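Pcza361.24 (Amycolatopsis orientalis, PDB 3G2M) probably transfers a methyl group from S-adenosyl-L-methionine to an amine nitrogen of a glycopeptide, a step in making glycopeptide antibiotics. Local coordinates at residues A[136-141]-A[145-150]; A[87-92]-A[174-179]; A[194-199]-A[252-257]. All blocks are in the same frame, centred on the assembly; numbering follows the deposited sequence. Where two conformers were deposited one is given.

Contact 1: residues A[136-141]-A[145-150]; sequences TLVQGD and FALDKR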
ATOM      1  N   THR A 136      25.470  16.173  13.321  1.00 40.71           N
ATOM      2  CA  THR A 136      24.719  17.401  13.068  1.00 39.77           C
ATOM      3  C   THR A 136      23.225  17.092  13.014  1.00 39.13           C
ATOM      4  O   THR A 136      22.772  16.358  12.136  1.00 38.71           O
ATOM      5  CB  THR A 136      25.137  18.069  11.738  1.00 39.77           C
ATOM      6  OG1 THR A 136      26.541  18.340  11.753  1.00 40.39           O
ATOM      7  CG2 THR A 136      24.379  19.383  11.519  1.00 39.97           C
ATOM      8  N   LEU A 137      22.464  17.656  13.947  1.00 38.26           N
ATOM      9  CA  LEU A 137      21.018  17.435  13.985  1.00 37.91           C
ATOM     10  C   LEU A 137      20.243  18.496  13.215  1.00 37.26           C
ATOM     11  O   LEU A 137      20.518  19.687  13.339  1.00 36.41           O
ATOM     12  CB  LEU A 137      20.507  17.354  15.426  1.00 38.09           C
ATOM     13  CG  LEU A 137      20.867  16.095  16.215  1.00 39.15           C
ATOM     14  CD1 LEU A 137      20.411  16.240  17.652  1.00 39.57           C
ATOM     15  CD2 LEU A 137      20.246  14.863  15.588  1.00 39.71           C
ATOM     16  N   VAL A 138      19.270  18.048  12.422  1.00 36.44           N
ATOM     17  CA  VAL A 138      18.469  18.952  11.591  1.00 36.38           C
ATOM     18  C   VAL A 138      16.998  18.547  11.616  1.00 35.58           C
ATOM     19  O   VAL A 138      16.676  17.369  11.450  1.00 35.03           O
ATOM     20  CB  VAL A 138      18.973  18.966  10.111  1.00 36.62           C
ATOM     21  CG1 VAL A 138      18.106  19.880   9.253  1.00 37.40           C
ATOM     22  CG2 VAL A 138      20.424  19.409  10.037  1.00 37.50           C
ATOM     23  N   GLN A 139      16.107  19.512  11.835  1.00 35.40           N
ATOM     24  CA  GLN A 139      14.682  19.223  11.758  0.50 34.95           C
ATOM     25  C   GLN A 139      14.229  19.221  10.304  1.00 35.00           C
ATOM     26  O   GLN A 139      14.513  20.151   9.553  1.00 35.06           O
ATOM     27  CB  GLN A 139      13.845  20.199  12.588  0.50 35.00           C
ATOM     28  CG  GLN A 139      12.368  19.811  12.623  0.50 34.01           C
ATOM     29  CD  GLN A 139      11.611  20.375  13.807  0.50 33.71           C
ATOM     30  OE1 GLN A 139      12.094  21.252  14.525  0.50 32.29           O
ATOM     31  NE2 GLN A 139      10.404  19.867  14.014  0.50 33.51           N
ATOM     32  N   GLY A 140      13.527  18.163   9.909  1.00 34.52           N
ATOM     33  CA  GLY A 140      13.033  18.082   8.543  1.00 33.71           C
ATOM     34  C   GLY A 140      12.201  16.853   8.270  1.00 33.48           C
ATOM     35  O   GLY A 140      12.191  15.911   9.057  1.00 33.04           O
ATOM     36  N   ASP A 141      11.522  16.880   7.131  1.00 33.37           N
ATOM     37  CA  ASP A 141      10.627  15.818   6.690  1.00 33.65           C
ATOM     38  C   ASP A 141      11.279  14.990   5.577  1.00 33.95           C
ATOM     39  O   ASP A 141      11.534  15.507   4.489  1.00 33.34           O
ATOM     40  CB  ASP A 141       9.343  16.466   6.166  1.00 33.70           C
ATOM     41  CG  ASP A 141       8.235  15.477   5.918  1.00 33.93           C
ATOM     42  OD1 ASP A 141       8.504  14.291   5.609  1.00 34.23           O
ATOM     43  OD2 ASP A 141       7.075  15.907   6.014  1.00 32.39           O
ATOM     44  N   PHE A 145      12.409  17.338   1.988  1.00 31.09           N
ATOM     45  CA  PHE A 145      13.444  18.094   2.701  1.00 31.02           C
ATOM     46  C   PHE A 145      14.368  18.802   1.719  1.00 30.98           C
ATOM     47  O   PHE A 145      14.447  18.437   0.543  1.00 30.25           O
ATOM     48  CB  PHE A 145      14.246  17.186   3.655  1.00 31.07           C
ATOM     49  CG  PHE A 145      14.996  16.076   2.961  1.00 31.65           C
ATOM     50  CD1 PHE A 145      16.339  16.232   2.620  1.00 32.03           C
ATOM     51  CD2 PHE A 145      14.363  14.876   2.643  1.00 32.19           C
ATOM     52  CE1 PHE A 145      17.032  15.223   1.976  1.00 31.39           C
ATOM     53  CE2 PHE A 145      15.054  13.857   2.003  1.00 31.06           C
ATOM     54  CZ  PHE A 145      16.387  14.034   1.657  1.00 32.08           C
ATOM     55  N   ALA A 146      15.076  19.809   2.224  1.00 31.17           N
ATOM     56  CA  ALA A 146      15.976  20.602   1.414  1.00 31.52           C
ATOM     57  C   ALA A 146      17.042  21.188   2.324  1.00 31.97           C
ATOM     58  O   ALA A 146      16.731  21.939   3.246  1.00 31.66           O
ATOM     59  CB  ALA A 146      15.207  21.708   0.709  1.00 31.39           C
ATOM     60  N   LEU A 147      18.290  20.821   2.064  1.00 32.90           N
ATOM     61  CA  LEU A 147      19.431  21.307   2.829  1.00 34.31           C
ATOM     62  C   LEU A 147      20.392  22.045   1.924  1.00 34.90           C
ATOM     63  O   LEU A 147      20.383  21.846   0.710  1.00 34.81           O
ATOM     64  CB  LEU A 147      20.167  20.138   3.498  1.00 34.34           C
ATOM     65  CG  LEU A 147      19.311  19.201   4.352  1.00 35.10           C
ATOM     66  CD1 LEU A 147      20.109  18.001   4.812  1.00 36.68           C
ATOM     67  CD2 LEU A 147      18.736  19.958   5.529  1.00 36.29           C
ATOM     68  N   ASP A 148      21.227  22.885   2.531  1.00 35.74           N
ATOM     69  CA  ASP A 148      22.283  23.593   1.817  1.00 36.82           C
ATOM     70  C   ASP A 148      23.561  22.738   1.802  1.00 37.22           C
ATOM     71  O   ASP A 148      24.668  23.218   2.075  1.00 37.42           O
ATOM     72  CB  ASP A 148      22.524  24.961   2.463  1.00 37.10           C
ATOM     73  CG  ASP A 148      23.429  25.854   1.631  1.00 38.71           C
ATOM     74  OD1 ASP A 148      23.518  25.651   0.395  1.00 40.24           O
ATOM     75  OD2 ASP A 148      24.061  26.756   2.220  1.00 40.48           O
ATOM     76  N   LYS A 149      23.387  21.458   1.486  1.00 37.23           N
ATOM     77  CA  LYS A 149      24.472  20.488   1.489  1.00 37.76           C
ATOM     78  C   LYS A 149      24.102  19.288   0.621  1.00 37.56           C
ATOM     79  O   LYS A 149      22.935  18.902   0.550  1.00 37.38           O
ATOM     80  CB  LYS A 149      24.761  20.034   2.927  1.00 37.94           C
ATOM     81  CG  LYS A 149      26.056  19.245   3.104  1.00 39.49           C
ATOM     82  CD  LYS A 149      26.527  19.278   4.554  1.00 41.98           C
ATOM     83  CE  LYS A 149      27.740  18.379   4.757  1.00 43.54           C
ATOM     84  NZ  LYS A 149      28.337  18.538   6.117  1.00 44.33           N
ATOM     85  N   ARG A 150      25.098  18.715  -0.049  1.00 37.58           N
ATOM     86  CA  ARG A 150      24.938  17.419  -0.721  1.00 37.71           C
ATOM     87  C   ARG A 150      25.856  16.390  -0.065  1.00 37.06           C
ATOM     88  O   ARG A 150      26.779  16.758   0.651  1.00 36.88           O
ATOM     89  CB  ARG A 150      25.182  17.527  -2.230  1.00 37.65           C
ATOM     90  CG  ARG A 150      24.072  18.269  -2.956  1.00 38.45           C
ATOM     91  CD  ARG A 150      24.224  18.247  -4.474  1.00 39.11           C
ATOM     92  NE  ARG A 150      23.594  19.432  -5.052  1.00 43.81           N
ATOM     93  CZ  ARG A 150      22.514  19.435  -5.828  1.00 44.77           C
ATOM     94  NH1 ARG A 150      21.917  18.303  -6.176  1.00 47.68           N
ATOM     95  NH2 ARG A 150      22.040  20.587  -6.277  1.00 45.35           N
TER

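Contact 2: residues A[87-92]-A[174-179]; sequences LELAAG and ASVREH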
ATOM      1  N   LEU A  87      24.150  11.493   5.187  1.00 35.31           N
ATOM      2  CA  LEU A  87      22.843  11.976   5.588  1.00 34.26           C
ATOM      3  C   LEU A  87      21.964  10.797   6.009  1.00 33.79           C
ATOM      4  O   LEU A  87      21.715   9.892   5.218  1.00 33.51           O
ATOM      5  CB  LEU A  87      22.193  12.770   4.447  1.00 34.58           C
ATOM      6  CG  LEU A  87      20.770  13.293   4.653  1.00 33.35           C
ATOM      7  CD1 LEU A  87      20.689  14.281   5.824  1.00 33.54           C
ATOM      8  CD2 LEU A  87      20.273  13.927   3.367  1.00 34.09           C
ATOM      9  N   GLU A  88      21.526  10.791   7.264  1.00 33.44           N
ATOM     10  CA  GLU A  88      20.587   9.770   7.732  1.00 33.27           C
ATOM     11  C   GLU A  88      19.184  10.361   7.864  1.00 33.29           C
ATOM     12  O   GLU A  88      18.966  11.289   8.636  1.00 32.68           O
ATOM     13  CB  GLU A  88      21.034   9.144   9.055  1.00 32.96           C
ATOM     14  CG  GLU A  88      20.123   8.007   9.521  1.00 32.99           C
ATOM     15  CD  GLU A  88      20.364   7.574  10.953  1.00 34.01           C
ATOM     16  OE1 GLU A  88      21.365   8.006  11.563  1.00 35.21           O
ATOM     17  OE2 GLU A  88      19.547   6.784  11.470  1.00 35.00           O
ATOM     18  N   LEU A  89      18.245   9.809   7.098  1.00 33.29           N
ATOM     19  CA  LEU A  89      16.870  10.311   7.070  1.00 33.22           C
ATOM     20  C   LEU A  89      16.039   9.631   8.136  1.00 33.36           C
ATOM     21  O   LEU A  89      16.132   8.410   8.321  1.00 33.40           O
ATOM     22  CB  LEU A  89      16.225  10.090   5.693  1.00 33.00           C
ATOM     23  CG  LEU A  89      17.000  10.615   4.486  1.00 33.99           C
ATOM     24  CD1 LEU A  89      16.393  10.109   3.174  1.00 33.14           C
ATOM     25  CD2 LEU A  89      17.085  12.142   4.490  1.00 34.61           C
ATOM     26  N   ALA A  90      15.216  10.433   8.813  1.00 33.20           N
ATOM     27  CA  ALA A  90      14.323   9.974   9.878  1.00 33.77           C
ATOM     28  C   ALA A  90      15.110   9.224  10.950  1.00 34.05           C
ATOM     29  O   ALA A  90      14.812   8.068  11.269  1.00 33.59           O
ATOM     30  CB  ALA A  90      13.178   9.118   9.303  1.00 33.74           C
ATOM     31  N   ALA A  91      16.128   9.897  11.494  1.00 34.71           N
ATOM     32  CA  ALA A  91      17.103   9.263  12.383  1.00 35.56           C
ATOM     33  C   ALA A  91      16.547   8.949  13.777  1.00 36.57           C
ATOM     34  O   ALA A  91      17.174   8.221  14.568  1.00 36.26           O
ATOM     35  CB  ALA A  91      18.349  10.133  12.493  1.00 35.53           C
ATOM     36  N   GLY A  92      15.367   9.485  14.069  1.00 37.60           N
ATOM     37  CA  GLY A  92      14.728   9.264  15.348  1.00 39.61           C
ATOM     38  C   GLY A  92      15.640   9.750  16.452  1.00 41.11           C
ATOM     39  O   GLY A  92      16.037  10.915  16.470  1.00 40.62           O
ATOM     40  N   ALA A 174      12.809  11.835  -4.919  1.00 28.12           N
ATOM     41  CA  ALA A 174      13.243  13.082  -5.570  1.00 28.71           C
ATOM     42  C   ALA A 174      14.136  13.927  -4.667  1.00 29.03           C
ATOM     43  O   ALA A 174      15.164  14.438  -5.115  1.00 29.08           O
ATOM     44  CB  ALA A 174      12.034  13.888  -6.043  1.00 28.62           C
ATOM     45  N   SER A 175      13.754  14.056  -3.398  1.00 29.49           N
ATOM     46  CA  SER A 175      14.560  14.784  -2.416  1.00 29.81           C
ATOM     47  C   SER A 175      15.967  14.194  -2.306  1.00 29.95           C
ATOM     48  O   SER A 175      16.957  14.923  -2.366  1.00 29.57           O
ATOM     49  CB  SER A 175      13.875  14.807  -1.048  1.00 29.46           C
ATOM     50  OG  SER A 175      12.667  15.563  -1.073  1.00 29.70           O
ATOM     51  N   VAL A 176      16.051  12.872  -2.162  1.00 30.38           N
ATOM     52  CA  VAL A 176      17.346  12.184  -2.090  1.00 30.30           C
ATOM     53  C   VAL A 176      18.225  12.475  -3.317  1.00 30.99           C
ATOM     54  O   VAL A 176      19.397  12.839  -3.156  1.00 30.98           O
ATOM     55  CB  VAL A 176      17.194  10.658  -1.852  1.00 30.40           C
ATOM     56  CG1 VAL A 176      18.559   9.962  -1.916  1.00 29.97           C
ATOM     57  CG2 VAL A 176      16.541  10.391  -0.502  1.00 29.52           C
ATOM     58  N   ARG A 177      17.666  12.336  -4.527  1.00 30.73           N
ATOM     59  CA  ARG A 177      18.384  12.697  -5.763  1.00 31.68           C
ATOM     60  C   ARG A 177      19.044  14.074  -5.645  1.00 31.37           C
ATOM     61  O   ARG A 177      20.230  14.239  -5.962  1.00 31.36           O
ATOM     62  CB  ARG A 177      17.446  12.685  -6.983  1.00 31.41           C
ATOM     63  CG  ARG A 177      18.121  13.142  -8.279  1.00 32.66           C
ATOM     64  CD  ARG A 177      17.134  13.517  -9.373  1.00 32.68           C
ATOM     65  NE  ARG A 177      16.355  14.706  -9.030  1.00 34.52           N
ATOM     66  CZ  ARG A 177      15.027  14.758  -9.011  1.00 35.99           C
ATOM     67  NH1 ARG A 177      14.305  13.686  -9.337  1.00 35.91           N
ATOM     68  NH2 ARG A 177      14.417  15.887  -8.681  1.00 35.35           N
ATOM     69  N   GLU A 178      18.282  15.054  -5.163  1.00 31.59           N
ATOM     70  CA  GLU A 178      18.778  16.432  -5.083  1.00 31.48           C
ATOM     71  C   GLU A 178      19.900  16.618  -4.059  1.00 31.74           C
ATOM     72  O   GLU A 178      20.580  17.643  -4.074  1.00 31.26           O
ATOM     73  CB  GLU A 178      17.633  17.410  -4.804  1.00 31.69           C
ATOM     74  CG  GLU A 178      16.603  17.507  -5.932  1.00 31.18           C
ATOM     75  CD  GLU A 178      17.203  17.948  -7.255  1.00 31.46           C
ATOM     76  OE1 GLU A 178      18.057  18.854  -7.266  1.00 30.52           O
ATOM     77  OE2 GLU A 178      16.814  17.385  -8.291  1.00 30.30           O
ATOM     78  N   HIS A 179      20.103  15.624  -3.193  1.00 31.80           N
ATOM     79  CA  HIS A 179      21.076  15.728  -2.095  1.00 32.31           C
ATOM     80  C   HIS A 179      22.276  14.801  -2.240  1.00 32.75           C
ATOM     81  O   HIS A 179      23.155  14.778  -1.379  1.00 32.95           O
ATOM     82  CB  HIS A 179      20.390  15.510  -0.739  1.00 32.16           C
ATOM     83  CG  HIS A 179      19.542  16.663  -0.309  1.00 31.84           C
ATOM     84  ND1 HIS A 179      18.251  16.841  -0.753  1.00 31.79           N
ATOM     85  CD2 HIS A 179      19.805  17.706   0.511  1.00 31.90           C
ATOM     86  CE1 HIS A 179      17.753  17.940  -0.220  1.00 32.25           C
ATOM     87  NE2 HIS A 179      18.675  18.482   0.555  1.00 33.25           N
TER

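Contact 3: residues A[194-199]-A[252-257]; sequences EAAESE and LAPDQV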
ATOM      1  N   GLU A 194       7.723 -13.249   4.701  1.00 37.05           N
ATOM      2  CA  GLU A 194       7.763 -14.572   4.081  1.00 38.94           C
ATOM      3  C   GLU A 194       7.198 -14.535   2.656  1.00 39.20           C
ATOM      4  O   GLU A 194       7.799 -15.098   1.746  1.00 39.10           O
ATOM      5  CB  GLU A 194       7.036 -15.616   4.935  1.00 38.52           C
ATOM      6  CG  GLU A 194       7.401 -17.050   4.569  1.00 40.62           C
ATOM      7  CD  GLU A 194       6.616 -18.102   5.343  1.00 40.77           C
ATOM      8  OE1 GLU A 194       6.108 -17.802   6.451  1.00 43.74           O
ATOM      9  OE2 GLU A 194       6.512 -19.240   4.836  1.00 43.60           O
ATOM     10  N   ALA A 195       6.066 -13.852   2.468  1.00 40.39           N
ATOM     11  CA  ALA A 195       5.442 -13.717   1.143  1.00 41.46           C
ATOM     12  C   ALA A 195       6.314 -12.944   0.166  1.00 42.20           C
ATOM     13  O   ALA A 195       6.349 -13.265  -1.021  1.00 42.58           O
ATOM     14  CB  ALA A 195       4.062 -13.067   1.249  1.00 41.66           C
ATOM     15  N   ALA A 196       7.015 -11.927   0.668  1.00 43.12           N
ATOM     16  CA  ALA A 196       7.928 -11.137  -0.151  1.00 44.07           C
ATOM     17  C   ALA A 196       9.183 -11.925  -0.516  1.00 44.88           C
ATOM     18  O   ALA A 196       9.744 -11.737  -1.593  1.00 45.02           O
ATOM     19  CB  ALA A 196       8.298  -9.845   0.553  1.00 43.79           C
ATOM     20  N   GLU A 197       9.615 -12.805   0.384  1.00 45.88           N
ATOM     21  CA  GLU A 197      10.810 -13.607   0.172  1.00 47.32           C
ATOM     22  C   GLU A 197      10.581 -14.754  -0.824  1.00 47.93           C
ATOM     23  O   GLU A 197      11.467 -15.071  -1.623  1.00 48.35           O
ATOM     24  CB  GLU A 197      11.325 -14.145   1.507  1.00 47.19           C
ATOM     25  CG  GLU A 197      12.547 -15.045   1.393  1.00 47.91           C
ATOM     26  CD  GLU A 197      12.951 -15.656   2.715  1.00 48.17           C
ATOM     27  OE1 GLU A 197      14.124 -16.071   2.835  1.00 49.69           O
ATOM     28  OE2 GLU A 197      12.103 -15.719   3.634  1.00 49.30           O
ATOM     29  N   SER A 198       9.394 -15.361  -0.774  1.00 48.70           N
ATOM     30  CA  SER A 198       9.059 -16.514  -1.617  1.00 49.65           C
ATOM     31  C   SER A 198       8.952 -16.180  -3.102  1.00 50.23           C
ATOM     32  O   SER A 198       8.506 -15.094  -3.472  1.00 50.17           O
ATOM     33  CB  SER A 198       7.744 -17.142  -1.152  1.00 49.66           C
ATOM     34  OG  SER A 198       7.854 -17.630   0.171  1.00 50.26           O
ATOM     35  N   GLU A 199       9.362 -17.126  -3.947  1.00 51.24           N
ATOM     36  CA  GLU A 199       9.128 -17.026  -5.389  1.00 52.26           C
ATOM     37  C   GLU A 199       7.636 -17.171  -5.674  1.00 52.78           C
ATOM     38  O   GLU A 199       7.018 -18.140  -5.236  1.00 52.82           O
ATOM     39  CB  GLU A 199       9.925 -18.087  -6.158  1.00 52.34           C
ATOM     40  CG  GLU A 199      11.332 -17.647  -6.553  1.00 53.15           C
ATOM     41  CD  GLU A 199      11.336 -16.595  -7.657  1.00 54.39           C
ATOM     42  OE1 GLU A 199      10.696 -16.819  -8.709  1.00 54.39           O
ATOM     43  OE2 GLU A 199      11.988 -15.544  -7.470  1.00 55.06           O
ATOM     44  N   LEU A 252       6.018  -2.898   2.958  1.00 31.90           N
ATOM     45  CA  LEU A 252       6.258  -2.987   1.534  1.00 31.33           C
ATOM     46  C   LEU A 252       7.207  -4.144   1.237  1.00 31.39           C
ATOM     47  O   LEU A 252       8.158  -4.410   1.999  1.00 31.08           O
ATOM     48  CB  LEU A 252       6.848  -1.673   1.005  1.00 31.10           C
ATOM     49  CG  LEU A 252       5.981  -0.413   1.092  1.00 30.02           C
ATOM     50  CD1 LEU A 252       6.852   0.840   1.186  1.00 29.22           C
ATOM     51  CD2 LEU A 252       5.026  -0.338  -0.088  1.00 28.98           C
ATOM     52  N   ALA A 253       6.945  -4.831   0.132  1.00 30.81           N
ATOM     53  CA  ALA A 253       7.882  -5.815  -0.389  1.00 31.16           C
ATOM     54  C   ALA A 253       9.127  -5.071  -0.877  1.00 30.96           C
ATOM     55  O   ALA A 253       8.997  -4.043  -1.536  1.00 30.93           O
ATOM     56  CB  ALA A 253       7.227  -6.601  -1.538  1.00 30.72           C
ATOM     57  N   PRO A 254      10.344  -5.556  -0.525  1.00 31.51           N
ATOM     58  CA  PRO A 254      11.569  -4.924  -1.045  1.00 31.25           C
ATOM     59  C   PRO A 254      11.568  -4.726  -2.564  1.00 31.31           C
ATOM     60  O   PRO A 254      12.016  -3.684  -3.045  1.00 30.91           O
ATOM     61  CB  PRO A 254      12.677  -5.905  -0.620  1.00 31.69           C
ATOM     62  CG  PRO A 254      12.129  -6.515   0.647  1.00 31.34           C
ATOM     63  CD  PRO A 254      10.653  -6.671   0.393  1.00 30.92           C
ATOM     64  N   ASP A 255      11.048  -5.700  -3.312  1.00 31.59           N
ATOM     65  CA  ASP A 255      11.004  -5.603  -4.779  1.00 31.51           C
ATOM     66  C   ASP A 255      10.087  -4.474  -5.268  1.00 31.05           C
ATOM     67  O   ASP A 255      10.334  -3.894  -6.330  1.00 31.06           O
ATOM     68  CB  ASP A 255      10.600  -6.941  -5.424  1.00 32.07           C
ATOM     69  CG  ASP A 255      11.711  -7.999  -5.354  1.00 33.92           C
ATOM     70  OD1 ASP A 255      12.897  -7.639  -5.198  1.00 36.75           O
ATOM     71  OD2 ASP A 255      11.392  -9.203  -5.449  1.00 35.89           O
ATOM     72  N   GLN A 256       9.044  -4.163  -4.497  1.00 30.56           N
ATOM     73  CA  GLN A 256       8.156  -3.029  -4.801  1.00 29.99           C
ATOM     74  C   GLN A 256       8.890  -1.680  -4.670  1.00 29.72           C
ATOM     75  O   GLN A 256       8.778  -0.820  -5.545  1.00 29.48           O
ATOM     76  CB  GLN A 256       6.895  -3.048  -3.914  1.00 30.04           C
ATOM     77  CG  GLN A 256       6.019  -1.768  -3.989  1.00 30.38           C
ATOM     78  CD  GLN A 256       5.352  -1.573  -5.350  1.00 31.06           C
ATOM     79  OE1 GLN A 256       5.082  -2.533  -6.064  1.00 31.50           O
ATOM     80  NE2 GLN A 256       5.073  -0.324  -5.701  1.00 30.59           N
ATOM     81  N   VAL A 257       9.631  -1.502  -3.580  1.00 29.40           N
ATOM     82  CA  VAL A 257      10.448  -0.292  -3.393  1.00 29.02           C
ATOM     83  C   VAL A 257      11.513  -0.185  -4.489  1.00 28.70           C
ATOM     84  O   VAL A 257      11.762   0.902  -5.011  1.00 28.44           O
ATOM     85  CB  VAL A 257      11.104  -0.233  -1.986  1.00 29.11           C
ATOM     86  CG1 VAL A 257      12.054   0.982  -1.854  1.00 28.63           C
ATOM     87  CG2 VAL A 257      10.040  -0.200  -0.896  1.00 28.88           C
TER
HETATM   88  O   HOH W   1      10.289  -8.415  -2.364  1.00 32.90           O

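Contact 1: residues A[136-141]-A[145-150]
Val138 and Leu147 meet at the edge of a Rossmann-like, class I methyltransferase sheet, where strand 135-139 is the outermost strand on its side and residues 145-150 form the loop leading to strand 151-156.

The apolar part of the contact is a single methyl pair: Val138 CG1 lies 3.8 Å from Leu147 CD2, the two side chains running past each other in opposite directions. Val138 CG1 is anti to its own N (chi1 178°), which carries this methyl forward to the loop. The other methyl of Leu147, CD1, faces Leu87 of strand 86-89.

A close backbone approach without a hydrogen bond lies where the CA atoms of Asp141 and Phe145 are 5.4 Å apart. Asp141 O is 3.2 Å from Phe145 N, but the angle is too poor for a bond. The carboxylate of Asp141, a residue seen to bind S-adenosyl-L-methionine and S-adenosyl-L-homocysteine, is engaged by Ser143 through OD1.

Phe145 turns inward to Leu87, Leu89 and Leu110. Asp141 O also touches its side chain, 3.3 Å from Phe145 CB and, at the ring edge and in the ring plane, 3.4 Å from Phe145 CD2.

Contact 2: residues A[87-92]-A[174-179]
Val176 and His179, one turn apart on helix 166-179, face Leu89 and Leu87 of strand 86-89 in the alpha/beta core of the methyltransferase domain. Taken along the helix, Ala174 comes first: its carbonyl oxygen accepts from Glu178 N and lies over one face of the Arg177 guanidinium, 3.8 Å above the plane. The carbonyl oxygen of Ser175 receives the imidazole of His179, while its hydroxyl is hydrogen-bonded to Gly171 O.

Val176 makes the closest approach to the strand. Its CG2 methyl stands 3.7 Å from Leu89 CD1, the two side chains crossing at a slant. With CG of Leu89 anti to the carbonyl carbon (chi1 -53°) and chi2 at 169°, the chain is extended and carries CD1 out to the helix.

Arg177 and Glu178 belong to the outer side of the helix and do not touch the strand. NE and NH2 of Arg177 grip one carboxylate oxygen side-on, Glu178 OE2 lying 2.8 Å from NE and in the guanidinium plane.

At His179 the contact is looser, its CB being 4.4 Å from Leu87 CD2. The ring is tied back into the helix by a nearly straight bond, ND1 donating to Ser175 O at 2.8 Å and 172°, with the oxygen close to the ring plane. NE2 has a partner in the 145-150 loop, so both ring nitrogens are engaged and the ring's rotation is fixed.

The helix thus lies against one face of the sheet. Strand 86-89 runs between strands 107-111 and 151-156, which offer Leu110 and Val154 to Leu89, and Phe145 fits in beside Ser175.

Contact 3: residues A[194-199]-A[252-257]
Ala196 CB sits against Ala253 CB and Pro254 CD, at 4.0 Å from each, and these two approaches carry the direct contact between helix 194-197 and the start of helix 254-263. The backbones come close because the meeting groups are small: the CA atoms of Ala196 and Ala253 are 5.3 Å apart. No hydrogen bond joins the two segments directly.

A water adds a polar link beside the methyl contact. It accepts from Asp255 N at 3.0 Å and donates a weak bond to Ala196 O at 3.5 Å. Asp255 N belongs to the first turn of its helix, where Ala253 holds the N-cap position, so the water serves an amide at the helix start.

Further out, the short helix is closed by Ser198, the first residue to leave helical geometry. Its N and OG both bond to Glu194 O, each at 3.0 Å, and they reach that oxygen from opposite faces of the carbonyl plane. At the other end Ser193 OG is hydrogen-bonded to Ala196 N, and Glu197, whose CB points away from the contact, forms a salt bridge with Arg281.

On the second side, Ala253 is held by a backbone bond to Ala224 and packs on Pro223, both of strand 219-234. Pro254 leans on Leu190 of strand 184-191 and on Met192. The contact therefore joins the short helix following strand 184-191 to the turn from strand 244-252 into helix 254-263, with Leu201 and Ile227 of the second subunit packing on Glu194 and Gln256.

Overall arrangement
Contacts 1 and 2 form one continuous region, their centres 8 Å apart, whereas contact 3 lies about 31 Å from contact 1 and 23 Å from contact 2, centre to centre. Along the chain, 136-150 is nested within the span closed by 87-92 and 174-179. The two are joined where Leu147 N meets His179 NE2 at 2.8 Å, a probable hydrogen bond, and Phe145 CE1 lies 3.4 Å from His179 ND1. Contact 1 holds Asp141, a cofactor-binding residue, and contact 2 probably lies close to the site, the Leu89 side chain being about 4 Å from that of Met142. Contact 3 is remote from the cofactor-binding residues and lies near the second subunit.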